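Local coordinates for protein SYE1 (Shewanella oneidensis, PDB 4AWS) that binds FMN and probably serves as an NAD(P)H-dependent oxidoreductase acting on CH-CH groups, as in the Old Yellow Enzyme family, at residues Leu237-Gly242 / Trp274-Asp279; Ala182-Leu187 / Arg233-Thr238; Ile269-Trp274 / Leu296-Arg301. The protein carries 1 engineered substitution. All coordinates share one frame; numbering follows the deposited sequence. Where two conformers were deposited one is given.

Interaction 1: Leu237-Gly242 / Trp274-Asp279; sequences LTTLNG and WDDAPD. With FMN (flavin mononucleotide), chain B.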
loop_
_atom_site.group_PDB
_atom_site.type_symbol
_atom_site.label_atom_id
_atom_site.label_comp_id
_atom_site.label_asym_id
_atom_site.label_seq_id
_atom_site.Cartn_x
_atom_site.Cartn_y
_atom_site.Cartn_z
ATOM N N LEU A 237 13.640 -5.287 0.610
ATOM C CA LEU A 237 14.775 -5.172 1.504
ATOM C C LEU A 237 14.464 -4.592 2.873
ATOM O O LEU A 237 15.266 -4.756 3.796
ATOM C CB LEU A 237 15.904 -4.337 0.859
ATOM C CG LEU A 237 16.468 -4.941 -0.413
ATOM C CD1 LEU A 237 17.539 -3.999 -0.965
ATOM C CD2 LEU A 237 17.075 -6.303 -0.223
ATOM N N THR A 238 13.375 -3.877 3.055
ATOM C CA THR A 238 13.012 -3.398 4.380
ATOM C C THR A 238 12.511 -4.605 5.198
ATOM O O THR A 238 12.060 -5.602 4.667
ATOM C CB THR A 238 11.976 -2.282 4.320
ATOM O OG1 THR A 238 10.843 -2.777 3.599
ATOM C CG2 THR A 238 12.534 -1.051 3.625
ATOM N N THR A 239 12.660 -4.439 6.508
ATOM C CA THR A 239 12.384 -5.499 7.464
ATOM C C THR A 239 11.743 -4.974 8.733
ATOM O O THR A 239 11.563 -5.736 9.705
ATOM C CB THR A 239 13.681 -6.247 7.846
ATOM O OG1 THR A 239 14.566 -5.297 8.481
ATOM C CG2 THR A 239 14.387 -6.875 6.643
ATOM N N LEU A 240 11.303 -3.730 8.766
ATOM C CA LEU A 240 10.843 -3.081 9.974
ATOM C C LEU A 240 9.706 -3.795 10.657
ATOM O O LEU A 240 9.689 -3.902 11.892
ATOM C CB LEU A 240 10.452 -1.646 9.618
ATOM C CG LEU A 240 10.043 -0.765 10.794
ATOM C CD1 LEU A 240 11.196 -0.546 11.738
ATOM C CD2 LEU A 240 9.528 0.542 10.286
ATOM N N ASN A 241 8.741 -4.280 9.910
ATOM C CA ASN A 241 7.593 -5.005 10.506
ATOM C C ASN A 241 7.797 -6.465 10.679
ATOM O O ASN A 241 6.860 -7.172 11.006
ATOM C CB ASN A 241 6.318 -4.647 9.724
ATOM C CG ASN A 241 5.910 -3.203 9.822
ATOM O OD1 ASN A 241 5.076 -2.734 8.983
ATOM N ND2 ASN A 241 6.360 -2.447 10.796
ATOM N N GLY A 242 9.029 -6.926 10.558
ATOM C CA GLY A 242 9.400 -8.221 11.024
ATOM C C GLY A 242 9.569 -9.300 10.001
ATOM O O GLY A 242 9.841 -10.448 10.419
ATOM N N TRP A 274 9.545 4.098 7.075
ATOM C CA TRP A 274 9.876 4.953 8.233
ATOM C C TRP A 274 11.351 5.322 8.150
ATOM O O TRP A 274 11.756 6.054 7.235
ATOM C CB TRP A 274 9.388 4.354 9.551
ATOM C CG TRP A 274 7.901 4.260 9.516
ATOM C CD1 TRP A 274 7.145 3.188 9.195
ATOM C CD2 TRP A 274 6.948 5.305 9.790
ATOM N NE1 TRP A 274 5.806 3.472 9.244
ATOM C CE2 TRP A 274 5.676 4.788 9.616
ATOM C CE3 TRP A 274 7.086 6.635 10.146
ATOM C CZ2 TRP A 274 4.526 5.508 9.801
ATOM C CZ3 TRP A 274 5.925 7.381 10.345
ATOM C CH2 TRP A 274 4.676 6.783 10.169
ATOM N N ASP A 275 12.170 4.844 9.085
ATOM C CA ASP A 275 13.609 5.130 8.971
ATOM C C ASP A 275 14.397 3.859 8.635
ATOM O O ASP A 275 15.641 3.868 8.722
ATOM C CB ASP A 275 14.190 5.773 10.217
ATOM C CG ASP A 275 13.859 7.227 10.434
ATOM O OD1 ASP A 275 13.780 8.064 9.520
ATOM O OD2 ASP A 275 13.720 7.538 11.638
ATOM N N ASP A 276 13.752 2.823 8.176
ATOM C CA ASP A 276 14.377 1.615 7.633
ATOM C C ASP A 276 14.651 1.875 6.147
ATOM O O ASP A 276 13.764 1.758 5.325
ATOM C CB ASP A 276 13.506 0.442 7.842
ATOM C CG ASP A 276 14.036 -0.900 7.388
ATOM O OD1 ASP A 276 15.243 -0.988 6.962
ATOM O OD2 ASP A 276 13.281 -1.905 7.421
ATOM N N ALA A 277 15.890 2.245 5.855
ATOM C CA ALA A 277 16.301 2.704 4.526
ATOM C C ALA A 277 17.519 1.894 4.076
ATOM O O ALA A 277 18.631 2.428 4.021
ATOM C CB ALA A 277 16.586 4.202 4.538
ATOM N N PRO A 278 17.326 0.634 3.760
ATOM C CA PRO A 278 18.454 -0.221 3.433
ATOM C C PRO A 278 19.043 0.167 2.078
ATOM O O PRO A 278 18.340 0.631 1.194
ATOM C CB PRO A 278 17.835 -1.618 3.392
ATOM C CG PRO A 278 16.398 -1.396 3.079
ATOM C CD PRO A 278 16.031 -0.085 3.716
ATOM N N ASP A 279 20.323 -0.121 1.899
ATOM C CA ASP A 279 20.987 0.031 0.607
ATOM C C ASP A 279 20.253 -0.794 -0.418
ATOM O O ASP A 279 20.109 -2.020 -0.223
ATOM C CB ASP A 279 22.452 -0.459 0.770
ATOM C CG ASP A 279 23.189 -0.503 -0.537
ATOM O OD1 ASP A 279 23.033 0.470 -1.301
ATOM O OD2 ASP A 279 23.913 -1.489 -0.826
HETATM N N1 FMN B . 2.486 2.107 2.989
HETATM C C2 FMN B . 1.548 1.246 2.547
HETATM O O2 FMN B . 1.783 0.419 1.629
HETATM N N3 FMN B . 0.274 1.311 3.060
HETATM C C4 FMN B . -0.139 2.208 4.021
HETATM O O4 FMN B . -1.337 2.240 4.364
HETATM C C4A FMN B . 0.889 3.024 4.553
HETATM N N5 FMN B . 0.577 3.924 5.546
HETATM C C5A FMN B . 1.531 4.859 5.884
HETATM C C6 FMN B . 1.227 5.860 6.773
HETATM C C7 FMN B . 2.111 6.891 7.095
HETATM C C7M FMN B . 1.640 8.023 7.981
HETATM C C8 FMN B . 3.373 6.888 6.522
HETATM C C8M FMN B . 4.325 7.975 6.781
HETATM C C9 FMN B . 3.722 5.875 5.612
HETATM C C9A FMN B . 2.819 4.842 5.294
HETATM N N10 FMN B . 3.113 3.870 4.326
HETATM C C10 FMN B . 2.164 2.963 3.929
HETATM C "C1'" FMN B . 4.421 3.947 3.610
HETATM C "C2'" FMN B . 4.419 4.994 2.526
HETATM O "O2'" FMN B . 3.563 4.644 1.434
HETATM C "C3'" FMN B . 5.811 5.220 1.934
HETATM O "O3'" FMN B . 6.252 4.049 1.232
HETATM C "C4'" FMN B . 6.885 5.614 2.922
HETATM O "O4'" FMN B . 6.406 6.638 3.826
HETATM C "C5'" FMN B . 8.192 6.008 2.271
HETATM O "O5'" FMN B . 8.032 7.158 1.431
HETATM P P FMN B . 8.458 8.638 1.988
HETATM O O1P FMN B . 7.474 8.994 3.076
HETATM O O2P FMN B . 9.887 8.527 2.530
HETATM O O3P FMN B . 8.327 9.523 0.760
HETATM O O HOH W 1 15.925 -3.568 6.549
#
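The indole of W274 is touched by L240 from across the contact and by the flavin on one face. FMN C8M and C9 lie over that face, C9 set toward the rim of the ring, and the methyl carbon C8M is 3.6 Å from W274 CH2. L240 approaches at an oblique angle, its CD2 resting 3.7 Å from W274 CD1. The second flat group is the carboxylate of D276. Its CG stands trans to the backbone N (chi1 -177°), which carries the acid across to the other loop. There the N-H of T239 points almost straight (172°) at the syn lone pair of D276 OD2, with T239 N and D276 OD2 2.8 Å apart. The amide N of L240 is also near that oxygen.

A water bridges the two loops. Its oxygen lies 2.7 Å from D276 OD1, to which it donates; it also donates to L237 O and accepts from T239 OG1, so both carboxylate oxygens are held. The type I turn T239-G242 begins at the residue whose amide D276 binds. Further along, packing becomes apolar: P278 CG meets L237 CB at 3.7 Å, and P278 CD touches T238 CG2 at 3.6 Å.

Neither segment is regular helix or strand. The contact joins two successive beta-alpha loops near the protein surface, at the C-terminal ends of the barrel strands, where a TIM barrel carries its cofactor site. One runs from strand 230-234 to helix 248-262, the other from strand 266-270 to helix 282-291.

Interaction 2: Ala182-Leu187 / Arg233-Thr238; sequences AANGYL and RLAPLT. With FMN (flavin mononucleotide), chain B.
R233 leaves its strand with CG roughly trans to the backbone N (chi1 -157°) and stays extended as far as NE, a path that takes CG past A183 CB and delivers the guanidinium to FMN. N184 starts out pointing away from 233-238, but chi1 of -58°, with CG trans to the carbonyl carbon, swings its amide back. Its ND2 then comes obliquely to the guanidinium, 4.1 Å from R233 NH1, and its OD1 rests against A235 CB.

The backbones meet through A182 N, which donates to R233 O at 3.0 Å; the N-H...O angle of 131° makes this a bent bond. Beside it, A183 CB packs on A235 CB at 3.8 Å. Two waters extend the grip. One donates to A182 O and accepts from A235 N; the other donates to N184 OD1 at 2.7 Å and accepts from T238 OG1 at 2.6 Å. The type I' turn A183-Y186, closed by Y186 N to A183 O, has its first two residues against 233-238 and leads the chain off from there.

R233 NH1 donates to FMN O2 at 2.8 Å and to FMN O2' at 3.0 Å, while R233 NH2 donates to FMN O3' at 2.8 Å. One guanidinium therefore links the pyrimidine end of the flavin to its ribityl chain, and Q100 also hydrogen-bonds the cofactor. The O2 and N1 side of the ring lies at the guanidinium edge. A positive group at this place would probably stabilise negative charge developing on the flavin when it is reduced, consistent with the family's chemistry.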
loop_
_atom_site.group_PDB
_atom_site.type_symbol
_atom_site.label_atom_id
_atom_site.label_comp_id
_atom_site.label_asym_id
_atom_site.label_seq_id
_atom_site.Cartn_x
_atom_site.Cartn_y
_atom_site.Cartn_z
ATOM N N ALA A 182 1.389 -6.226 -0.800
ATOM C CA ALA A 182 2.180 -7.414 -0.568
ATOM C C ALA A 182 3.547 -7.050 0.025
ATOM O O ALA A 182 4.491 -7.824 -0.073
ATOM C CB ALA A 182 2.318 -8.244 -1.839
ATOM N N ALA A 183 3.589 -5.936 0.713
ATOM C CA ALA A 183 4.785 -5.306 1.236
ATOM C C ALA A 183 4.701 -5.139 2.747
ATOM O O ALA A 183 3.767 -5.595 3.409
ATOM C CB ALA A 183 5.023 -3.966 0.501
ATOM N N ASN A 184 5.714 -4.489 3.298
ATOM C CA ASN A 184 5.860 -3.943 4.626
ATOM C C ASN A 184 5.431 -4.924 5.726
ATOM O O ASN A 184 4.904 -4.543 6.755
ATOM C CB ASN A 184 5.197 -2.580 4.749
ATOM C CG ASN A 184 5.772 -1.612 3.763
ATOM O OD1 ASN A 184 6.848 -1.842 3.185
ATOM N ND2 ASN A 184 5.092 -0.485 3.525
ATOM N N GLY A 185 5.778 -6.159 5.565
ATOM C CA GLY A 185 5.621 -7.169 6.566
ATOM C C GLY A 185 4.225 -7.699 6.766
ATOM O O GLY A 185 3.997 -8.433 7.752
ATOM N N TYR A 186 3.286 -7.393 5.877
ATOM C CA TYR A 186 1.872 -7.803 6.048
ATOM C C TYR A 186 1.667 -9.215 5.515
ATOM O O TYR A 186 2.613 -9.969 5.295
ATOM C CB TYR A 186 0.957 -6.690 5.522
ATOM C CG TYR A 186 1.172 -5.427 6.335
ATOM C CD1 TYR A 186 0.882 -5.393 7.700
ATOM C CD2 TYR A 186 1.649 -4.265 5.753
ATOM C CE1 TYR A 186 1.064 -4.247 8.450
ATOM C CE2 TYR A 186 1.835 -3.118 6.489
ATOM C CZ TYR A 186 1.558 -3.101 7.842
ATOM O OH TYR A 186 1.759 -1.948 8.537
ATOM N N LEU A 187 0.403 -9.656 5.380
ATOM C CA LEU A 187 0.125 -11.068 5.250
ATOM C C LEU A 187 0.867 -11.724 4.090
ATOM O O LEU A 187 1.517 -12.767 4.246
ATOM C CB LEU A 187 -1.385 -11.354 5.093
ATOM C CG LEU A 187 -1.722 -12.832 4.997
ATOM C CD1 LEU A 187 -1.361 -13.612 6.252
ATOM C CD2 LEU A 187 -3.199 -12.979 4.640
ATOM N N ARG A 233 2.286 -3.962 -4.608
ATOM C CA ARG A 233 3.372 -3.357 -3.843
ATOM C C ARG A 233 4.199 -4.450 -3.147
ATOM O O ARG A 233 3.646 -5.344 -2.518
ATOM C CB ARG A 233 2.831 -2.369 -2.783
ATOM C CG ARG A 233 3.884 -1.357 -2.396
ATOM C CD ARG A 233 3.361 -0.239 -1.513
ATOM N NE ARG A 233 4.253 0.907 -1.643
ATOM C CZ ARG A 233 4.378 1.910 -0.778
ATOM N NH1 ARG A 233 3.868 1.859 0.416
ATOM N NH2 ARG A 233 5.136 2.955 -1.111
ATOM N N LEU A 234 5.527 -4.330 -3.291
ATOM C CA LEU A 234 6.506 -5.213 -2.660
ATOM C C LEU A 234 7.529 -4.417 -1.892
ATOM O O LEU A 234 7.795 -3.260 -2.220
ATOM C CB LEU A 234 7.239 -6.081 -3.716
ATOM C CG LEU A 234 6.367 -7.013 -4.560
ATOM C CD1 LEU A 234 7.247 -7.731 -5.603
ATOM C CD2 LEU A 234 5.624 -8.039 -3.696
ATOM N N ALA A 235 8.170 -5.045 -0.906
ATOM C CA ALA A 235 9.228 -4.464 -0.089
ATOM C C ALA A 235 10.379 -5.454 0.012
ATOM O O ALA A 235 10.483 -6.240 0.950
ATOM C CB ALA A 235 8.728 -4.123 1.298
ATOM N N PRO A 236 11.267 -5.466 -1.014
ATOM C CA PRO A 236 12.308 -6.531 -1.019
ATOM C C PRO A 236 13.267 -6.487 0.140
ATOM O O PRO A 236 13.713 -7.561 0.577
ATOM C CB PRO A 236 13.024 -6.254 -2.360
ATOM C CG PRO A 236 12.004 -5.612 -3.223
ATOM C CD PRO A 236 11.217 -4.697 -2.253
ATOM N N LEU A 237 13.640 -5.287 0.610
ATOM C CA LEU A 237 14.775 -5.172 1.504
ATOM C C LEU A 237 14.464 -4.592 2.873
ATOM O O LEU A 237 15.266 -4.756 3.796
ATOM C CB LEU A 237 15.904 -4.337 0.859
ATOM C CG LEU A 237 16.468 -4.941 -0.413
ATOM C CD1 LEU A 237 17.539 -3.999 -0.965
ATOM C CD2 LEU A 237 17.075 -6.303 -0.223
ATOM N N THR A 238 13.375 -3.877 3.055
ATOM C CA THR A 238 13.012 -3.398 4.380
ATOM C C THR A 238 12.511 -4.605 5.198
ATOM O O THR A 238 12.060 -5.602 4.667
ATOM C CB THR A 238 11.976 -2.282 4.320
ATOM O OG1 THR A 238 10.843 -2.777 3.599
ATOM C CG2 THR A 238 12.534 -1.051 3.625
HETATM N N1 FMN B . 2.486 2.107 2.989
HETATM C C2 FMN B . 1.548 1.246 2.547
HETATM O O2 FMN B . 1.783 0.419 1.629
HETATM N N3 FMN B . 0.274 1.311 3.060
HETATM C C4 FMN B . -0.139 2.208 4.021
HETATM O O4 FMN B . -1.337 2.240 4.364
HETATM C C4A FMN B . 0.889 3.024 4.553
HETATM N N5 FMN B . 0.577 3.924 5.546
HETATM C C5A FMN B . 1.531 4.859 5.884
HETATM C C6 FMN B . 1.227 5.860 6.773
HETATM C C7 FMN B . 2.111 6.891 7.095
HETATM C C7M FMN B . 1.640 8.023 7.981
HETATM C C8 FMN B . 3.373 6.888 6.522
HETATM C C8M FMN B . 4.325 7.975 6.781
HETATM C C9 FMN B . 3.722 5.875 5.612
HETATM C C9A FMN B . 2.819 4.842 5.294
HETATM N N10 FMN B . 3.113 3.870 4.326
HETATM C C10 FMN B . 2.164 2.963 3.929
HETATM C "C1'" FMN B . 4.421 3.947 3.610
HETATM C "C2'" FMN B . 4.419 4.994 2.526
HETATM O "O2'" FMN B . 3.563 4.644 1.434
HETATM C "C3'" FMN B . 5.811 5.220 1.934
HETATM O "O3'" FMN B . 6.252 4.049 1.232
HETATM C "C4'" FMN B . 6.885 5.614 2.922
HETATM O "O4'" FMN B . 6.406 6.638 3.826
HETATM C "C5'" FMN B . 8.192 6.008 2.271
HETATM O "O5'" FMN B . 8.032 7.158 1.431
HETATM P P FMN B . 8.458 8.638 1.988
HETATM O O1P FMN B . 7.474 8.994 3.076
HETATM O O2P FMN B . 9.887 8.527 2.530
HETATM O O3P FMN B . 8.327 9.523 0.760
HETATM O O HOH W 2 7.266 -7.636 -0.122
HETATM O O HOH W 3 9.324 -0.793 2.757
#

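Interaction 3: Ile269-Trp274 / Leu296-Arg301; sequences IAEVDW and LIYAGR. With FMN (flavin mononucleotide), chain B; SO4 (sulfate ion), chain C.
I269 and Y298 face each other as partners in a parallel bridge, and their side chains run side by side on the same face of the sheet. I269 CB lies over one face of the Y298 ring, toward its rim, 4.0 Å from the centroid and 25° off the normal, the geometry of a CH-pi contact. I269 CG2 adds apolar contact at 3.7 Å from Y298 CE2. The backbone of I269 works in both directions: its N donates to I297 O at 2.8 Å, and its O receives A299 N at 3.0 Å.

E271 continues this ladder, its N donating to A299 O at 2.8 Å. Its side chain, extended beyond CG, brings OE1 obliquely to the Y298 ring, carboxylate and ring planes 71° apart. The carboxylate has stronger partners outside the two segments: OE1 is hydrogen-bonded to Y302 OH and OE2 forms a salt bridge with K285.

Beyond the strands, V272 packs its CG2 against the G300 backbone, 3.6 Å from G300 C. The V272 amide N is buried here and has no hydrogen-bond partner in the model. R301 follows, its N donating to FMN O2P at 2.8 Å, which helps to hold the phosphate just past the strand end; backbone N-H groups of G322 and R323 also bind FMN. In the conformer described, a bend at chi2 (-64°) sends the guanidinium to a sulfate, probably from the crystallisation liquor, with NH1 to O3 and NH2 to O2 along one edge. NH2 also forms a salt bridge with D275.

The two strands, 266-270 and 295-299, are TIM-barrel neighbours in one beta-alpha-beta unit. Crossover helix 282-291 packs K285 and L288 on Y298, whereas A270 and A299, on the opposite face, touch R233 of strand 230-234.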
loop_
_atom_site.group_PDB
_atom_site.type_symbol
_atom_site.label_atom_id
_atom_site.label_comp_id
_atom_site.label_asym_id
_atom_site.label_seq_id
_atom_site.Cartn_x
_atom_site.Cartn_y
_atom_site.Cartn_z
ATOM N N ILE A 269 7.523 -0.493 -5.587
ATOM C CA ILE A 269 8.545 -0.897 -4.638
ATOM C C ILE A 269 8.587 0.130 -3.499
ATOM O O ILE A 269 8.863 1.315 -3.708
ATOM C CB ILE A 269 9.918 -1.018 -5.315
ATOM C CG1 ILE A 269 9.878 -1.973 -6.494
ATOM C CG2 ILE A 269 10.982 -1.380 -4.286
ATOM C CD1 ILE A 269 9.493 -3.402 -6.189
ATOM N N ALA A 270 8.359 -0.367 -2.285
ATOM C CA ALA A 270 8.468 0.413 -1.052
ATOM C C ALA A 270 9.904 0.303 -0.585
ATOM O O ALA A 270 10.321 -0.678 0.042
ATOM C CB ALA A 270 7.486 -0.091 -0.030
ATOM N N GLU A 271 10.715 1.293 -0.959
ATOM C CA GLU A 271 12.149 1.287 -0.809
ATOM C C GLU A 271 12.611 1.666 0.595
ATOM O O GLU A 271 13.735 1.324 1.013
ATOM C CB GLU A 271 12.753 2.183 -1.904
ATOM C CG GLU A 271 14.227 2.282 -1.991
ATOM C CD GLU A 271 14.707 3.027 -3.218
ATOM O OE1 GLU A 271 13.847 3.469 -4.033
ATOM O OE2 GLU A 271 15.958 3.202 -3.316
ATOM N N VAL A 272 11.801 2.441 1.301
ATOM C CA VAL A 272 12.029 2.868 2.680
ATOM C C VAL A 272 10.738 2.637 3.443
ATOM O O VAL A 272 9.659 2.903 2.878
ATOM C CB VAL A 272 12.422 4.352 2.774
ATOM C CG1 VAL A 272 12.561 4.817 4.226
ATOM C CG2 VAL A 272 13.693 4.629 1.972
ATOM N N ASP A 273 10.856 2.224 4.696
ATOM C CA ASP A 273 9.689 2.171 5.595
ATOM C C ASP A 273 10.091 2.926 6.853
ATOM O O ASP A 273 10.998 2.459 7.562
ATOM C CB ASP A 273 9.211 0.752 5.858
ATOM C CG ASP A 273 7.729 0.735 6.286
ATOM O OD1 ASP A 273 6.884 1.599 5.764
ATOM O OD2 ASP A 273 7.375 -0.190 6.994
ATOM N N TRP A 274 9.545 4.098 7.075
ATOM C CA TRP A 274 9.876 4.953 8.233
ATOM C C TRP A 274 11.351 5.322 8.150
ATOM O O TRP A 274 11.756 6.054 7.235
ATOM C CB TRP A 274 9.388 4.354 9.551
ATOM C CG TRP A 274 7.901 4.260 9.516
ATOM C CD1 TRP A 274 7.145 3.188 9.195
ATOM C CD2 TRP A 274 6.948 5.305 9.790
ATOM N NE1 TRP A 274 5.806 3.472 9.244
ATOM C CE2 TRP A 274 5.676 4.788 9.616
ATOM C CE3 TRP A 274 7.086 6.635 10.146
ATOM C CZ2 TRP A 274 4.526 5.508 9.801
ATOM C CZ3 TRP A 274 5.925 7.381 10.345
ATOM C CH2 TRP A 274 4.676 6.783 10.169
ATOM N N LEU A 296 6.820 0.930 -13.398
ATOM C CA LEU A 296 7.558 0.686 -12.168
ATOM C C LEU A 296 7.565 1.939 -11.322
ATOM O O LEU A 296 8.004 3.017 -11.775
ATOM C CB LEU A 296 8.923 0.145 -12.633
ATOM C CG LEU A 296 9.856 -0.380 -11.580
ATOM C CD1 LEU A 296 9.225 -1.407 -10.659
ATOM C CD2 LEU A 296 11.095 -0.983 -12.265
ATOM N N ILE A 297 7.089 1.818 -10.092
ATOM C CA ILE A 297 6.953 2.904 -9.127
ATOM C C ILE A 297 7.871 2.634 -7.967
ATOM O O ILE A 297 7.855 1.516 -7.454
ATOM C CB ILE A 297 5.500 3.052 -8.660
ATOM C CG1 ILE A 297 4.508 3.042 -9.814
ATOM C CG2 ILE A 297 5.370 4.283 -7.774
ATOM C CD1 ILE A 297 3.048 3.159 -9.383
ATOM N N TYR A 298 8.625 3.641 -7.513
ATOM C CA TYR A 298 9.367 3.548 -6.277
ATOM C C TYR A 298 8.924 4.644 -5.316
ATOM O O TYR A 298 8.640 5.758 -5.773
ATOM C CB TYR A 298 10.881 3.705 -6.473
ATOM C CG TYR A 298 11.556 2.478 -7.062
ATOM C CD1 TYR A 298 11.462 2.130 -8.397
ATOM C CD2 TYR A 298 12.326 1.664 -6.246
ATOM C CE1 TYR A 298 12.122 1.021 -8.890
ATOM C CE2 TYR A 298 12.966 0.534 -6.732
ATOM C CZ TYR A 298 12.857 0.226 -8.050
ATOM O OH TYR A 298 13.553 -0.871 -8.495
ATOM N N ALA A 299 8.951 4.346 -4.019
ATOM C CA ALA A 299 8.752 5.371 -2.994
ATOM C C ALA A 299 9.715 5.104 -1.852
ATOM O O ALA A 299 9.999 3.957 -1.522
ATOM C CB ALA A 299 7.325 5.335 -2.429
ATOM N N GLY A 300 10.173 6.190 -1.236
ATOM C CA GLY A 300 10.993 6.123 -0.030
ATOM C C GLY A 300 12.115 7.139 -0.090
ATOM O O GLY A 300 13.096 6.956 -0.785
ATOM N N ARG A 301 11.926 8.222 0.663
ATOM C CA ARG A 301 12.913 9.285 0.821
ATOM C C ARG A 301 13.336 9.906 -0.498
ATOM O O ARG A 301 14.444 10.427 -0.622
ATOM C CB ARG A 301 14.118 8.899 1.670
ATOM C CG ARG A 301 13.796 8.502 3.091
ATOM C CD ARG A 301 13.205 9.627 3.895
ATOM N NE ARG A 301 13.289 9.349 5.327
ATOM C CZ ARG A 301 12.569 10.051 6.240
ATOM N NH1 ARG A 301 11.763 10.974 5.892
ATOM N NH2 ARG A 301 12.772 9.689 7.496
HETATM N N1 FMN B . 2.486 2.107 2.989
HETATM C C2 FMN B . 1.548 1.246 2.547
HETATM O O2 FMN B . 1.783 0.419 1.629
HETATM N N3 FMN B . 0.274 1.311 3.060
HETATM C C4 FMN B . -0.139 2.208 4.021
HETATM O O4 FMN B . -1.337 2.240 4.364
HETATM C C4A FMN B . 0.889 3.024 4.553
HETATM N N5 FMN B . 0.577 3.924 5.546
HETATM C C5A FMN B . 1.531 4.859 5.884
HETATM C C6 FMN B . 1.227 5.860 6.773
HETATM C C7 FMN B . 2.111 6.891 7.095
HETATM C C7M FMN B . 1.640 8.023 7.981
HETATM C C8 FMN B . 3.373 6.888 6.522
HETATM C C8M FMN B . 4.325 7.975 6.781
HETATM C C9 FMN B . 3.722 5.875 5.612
HETATM C C9A FMN B . 2.819 4.842 5.294
HETATM N N10 FMN B . 3.113 3.870 4.326
HETATM C C10 FMN B . 2.164 2.963 3.929
HETATM C "C1'" FMN B . 4.421 3.947 3.610
HETATM C "C2'" FMN B . 4.419 4.994 2.526
HETATM O "O2'" FMN B . 3.563 4.644 1.434
HETATM C "C3'" FMN B . 5.811 5.220 1.934
HETATM O "O3'" FMN B . 6.252 4.049 1.232
HETATM C "C4'" FMN B . 6.885 5.614 2.922
HETATM O "O4'" FMN B . 6.406 6.638 3.826
HETATM C "C5'" FMN B . 8.192 6.008 2.271
HETATM O "O5'" FMN B . 8.032 7.158 1.431
HETATM P P FMN B . 8.458 8.638 1.988
HETATM O O1P FMN B . 7.474 8.994 3.076
HETATM O O2P FMN B . 9.887 8.527 2.530
HETATM O O3P FMN B . 8.327 9.523 0.760
HETATM S S SO4 C . 10.175 11.651 9.445
HETATM O O1 SO4 C . 9.243 10.410 9.637
HETATM O O2 SO4 C . 11.519 11.187 9.501
HETATM O O3 SO4 C . 10.045 12.086 7.947
HETATM O O4 SO4 C . 9.755 12.825 10.150
#

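Overall arrangement
Interactions 2 and 3 are buried, whereas interaction 1 lies near the surface. Strands 230-234, 266-270 and 295-299 are successive members of the barrel: interaction 3 pairs the last two by a ladder of backbone bonds, interaction 2 sets the loop after strand 177-181 on the first, and interaction 1 joins loops leaving the first and second. Interactions 1 and 2 share L237 and T238; interactions 1 and 3 share W274. Interaction 1 relies on a carboxylate, a water and apolar edges; interaction 2, though buried, is polar, with two waters and an arginine on the flavin; interaction 3 is strand pairing with apolar packing. All three touch FMN.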